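Local coordinates for protein putative phosphohistidine phosphatase, SixA (Nakamurella multipartita, PDB 4HBZ) that probably removes phosphate from phosphohistidine residues of proteins, and belongs to the histidine phosphatase superfamily, at residues Leu22-His27 with Pro125-Glu130. Sequence-based numbering, arbitrary orientation. Where two conformers were deposited one is given.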
loop_
_atom_site.group_PDB
_atom_site.type_symbol
_atom_site.label_atom_id
_atom_site.label_comp_id
_atom_site.label_asym_id
_atom_site.label_seq_id
_atom_site.Cartn_x
_atom_site.Cartn_y
_atom_site.Cartn_z
ATOM N N LEU A 22 7.712 0.216 -2.149
ATOM C CA LEU A 22 6.277 0.127 -2.276
ATOM C C LEU A 22 5.597 0.225 -0.933
ATOM O O LEU A 22 5.982 -0.475 0.007
ATOM C CB LEU A 22 5.902 -1.218 -2.900
ATOM C CG LEU A 22 4.431 -1.501 -3.077
ATOM C CD1 LEU A 22 3.800 -0.528 -4.048
ATOM C CD2 LEU A 22 4.190 -2.949 -3.553
ATOM N N VAL A 23 4.631 1.119 -0.795
ATOM C CA VAL A 23 3.888 1.284 0.448
ATOM C C VAL A 23 2.441 0.873 0.152
ATOM O O VAL A 23 1.804 1.446 -0.758
ATOM C CB VAL A 23 3.903 2.728 0.974
ATOM C CG1 VAL A 23 3.158 2.777 2.304
ATOM C CG2 VAL A 23 5.343 3.186 1.157
ATOM N N LEU A 24 1.963 -0.131 0.862
ATOM C CA LEU A 24 0.618 -0.630 0.736
ATOM C C LEU A 24 -0.189 -0.216 1.955
ATOM O O LEU A 24 0.103 -0.699 3.042
ATOM C CB LEU A 24 0.602 -2.136 0.562
ATOM C CG LEU A 24 1.278 -2.754 -0.642
ATOM C CD1 LEU A 24 1.216 -4.252 -0.604
ATOM C CD2 LEU A 24 0.670 -2.153 -1.921
HETATM N N MSE A 25 -1.176 0.667 1.797
HETATM C CA MSE A 25 -1.920 1.241 2.908
HETATM C C MSE A 25 -3.353 0.878 2.819
HETATM O O MSE A 25 -4.000 1.064 1.779
HETATM C CB MSE A 25 -1.738 2.769 2.892
HETATM C CG MSE A 25 -2.411 3.374 4.113
HETATM SE SE MSE A 25 -1.884 5.263 4.291
HETATM C CE MSE A 25 -2.724 5.566 6.074
ATOM N N ARG A 26 -3.903 0.485 3.955
ATOM C CA ARG A 26 -5.365 0.373 4.105
ATOM C C ARG A 26 -5.897 1.713 4.623
ATOM O O ARG A 26 -5.328 2.300 5.557
ATOM C CB ARG A 26 -5.705 -0.752 5.100
ATOM C CG ARG A 26 -7.198 -0.889 5.345
ATOM C CD ARG A 26 -7.473 -1.959 6.373
ATOM N NE ARG A 26 -8.904 -2.122 6.592
ATOM C CZ ARG A 26 -9.423 -2.988 7.471
ATOM N NH1 ARG A 26 -8.667 -3.770 8.184
ATOM N NH2 ARG A 26 -10.747 -3.116 7.545
ATOM N N HIS A 27 -6.960 2.208 4.013
ATOM C CA HIS A 27 -7.560 3.462 4.457
ATOM C C HIS A 27 -7.824 3.431 5.966
ATOM O O HIS A 27 -8.069 2.382 6.567
ATOM C CB HIS A 27 -8.865 3.775 3.718
ATOM C CG HIS A 27 -9.953 2.803 3.979
ATOM N ND1 HIS A 27 -10.708 2.804 5.132
ATOM C CD2 HIS A 27 -10.388 1.746 3.237
ATOM C CE1 HIS A 27 -11.546 1.793 5.092
ATOM N NE2 HIS A 27 -11.381 1.140 3.952
ATOM N N PRO A 125 -3.693 -6.185 2.390
ATOM C CA PRO A 125 -2.784 -7.164 3.049
ATOM C C PRO A 125 -2.534 -8.430 2.225
ATOM O O PRO A 125 -1.423 -8.957 2.257
ATOM C CB PRO A 125 -3.438 -7.450 4.378
ATOM C CG PRO A 125 -4.797 -6.901 4.279
ATOM C CD PRO A 125 -4.847 -5.859 3.225
ATOM N N ALA A 126 -3.509 -8.868 1.463
ATOM C CA ALA A 126 -3.318 -10.044 0.605
ATOM C C ALA A 126 -2.247 -9.770 -0.431
ATOM O O ALA A 126 -1.491 -10.694 -0.814
ATOM C CB ALA A 126 -4.606 -10.409 -0.089
ATOM N N THR A 127 -2.219 -8.562 -0.971
ATOM C CA THR A 127 -1.245 -8.170 -1.938
ATOM C C THR A 127 0.164 -8.225 -1.344
ATOM O O THR A 127 1.084 -8.738 -1.940
ATOM C CB THR A 127 -1.551 -6.778 -2.519
ATOM O OG1 THR A 127 -2.867 -6.761 -3.151
ATOM C CG2 THR A 127 -0.545 -6.373 -3.527
ATOM N N GLY A 128 0.298 -7.652 -0.163
ATOM C CA GLY A 128 1.580 -7.700 0.513
ATOM C C GLY A 128 2.049 -9.130 0.724
ATOM O O GLY A 128 3.195 -9.444 0.512
ATOM N N TRP A 129 1.146 -9.982 1.155
ATOM C CA TRP A 129 1.488 -11.344 1.458
ATOM C C TRP A 129 1.940 -12.082 0.197
ATOM O O TRP A 129 2.950 -12.781 0.213
ATOM C CB TRP A 129 0.292 -12.014 2.125
ATOM C CG TRP A 129 0.616 -13.327 2.649
ATOM C CD1 TRP A 129 1.201 -13.616 3.844
ATOM C CD2 TRP A 129 0.402 -14.573 1.983
ATOM N NE1 TRP A 129 1.338 -14.982 3.979
ATOM C CE2 TRP A 129 0.862 -15.587 2.843
ATOM C CE3 TRP A 129 -0.140 -14.929 0.733
ATOM C CZ2 TRP A 129 0.785 -16.935 2.509
ATOM C CZ3 TRP A 129 -0.212 -16.277 0.402
ATOM C CH2 TRP A 129 0.254 -17.259 1.283
ATOM N N GLU A 130 1.230 -11.891 -0.909
ATOM C CA GLU A 130 1.632 -12.544 -2.146
ATOM C C GLU A 130 2.982 -12.088 -2.643
ATOM O O GLU A 130 3.783 -12.892 -3.136
ATOM C CB GLU A 130 0.589 -12.387 -3.220
ATOM C CG GLU A 130 -0.655 -13.189 -2.937
ATOM C CD GLU A 130 -1.447 -13.565 -4.168
ATOM O OE1 GLU A 130 -1.112 -13.163 -5.287
ATOM O OE2 GLU A 130 -2.387 -14.366 -3.962
#
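Leu24 projects from strand 20-26 toward helix 123-138 and sets one methyl, CD1, against the backbone of Gly128. CD1 lies 3.5 Å from Gly128 N and 3.6 Å from Gly128 CA. Leu24 CA and Gly128 CA, 7.1 Å apart, are the closest pair of CA atoms across the contact. Gly128 has no side chain, and the leucine methyl therefore rests directly on the helix main chain.

Beside this leucine-glycine contact lies a methyl-to-methyl one. Thr127 CG2 comes within 4.0 Å of Leu24 CD1, so the same leucine branch meets both helix residues. The threonine rotamer divides its two branches: CG2 stands anti to the backbone N (chi1, measured to OG1, is -59°) and faces the strand, whereas OG1 hydrogen-bonds back to the carbonyl O of Thr123, one turn earlier. The hydroxyl is thus satisfied within its own helix, and it is the methyl that meets Leu24.

No hydrogen bond joins the segments; the 124 Å² of buried surface, both sides summed, is held by van der Waals packing.

The contact packs helix 123-138 onto the central sheet of the alpha/beta fold of the histidine phosphatase superfamily. Strand 20-26 leads into Arg26-His27, consistent with the Arg-His motif of the family. It runs between strand 114-119, parallel to it, and strand 159-164, antiparallel. Leu24 also touches Val117 of the former, while Thr127 turns to Val98 and Leu102 of helix 98-106, linking the two helices on this face of the sheet.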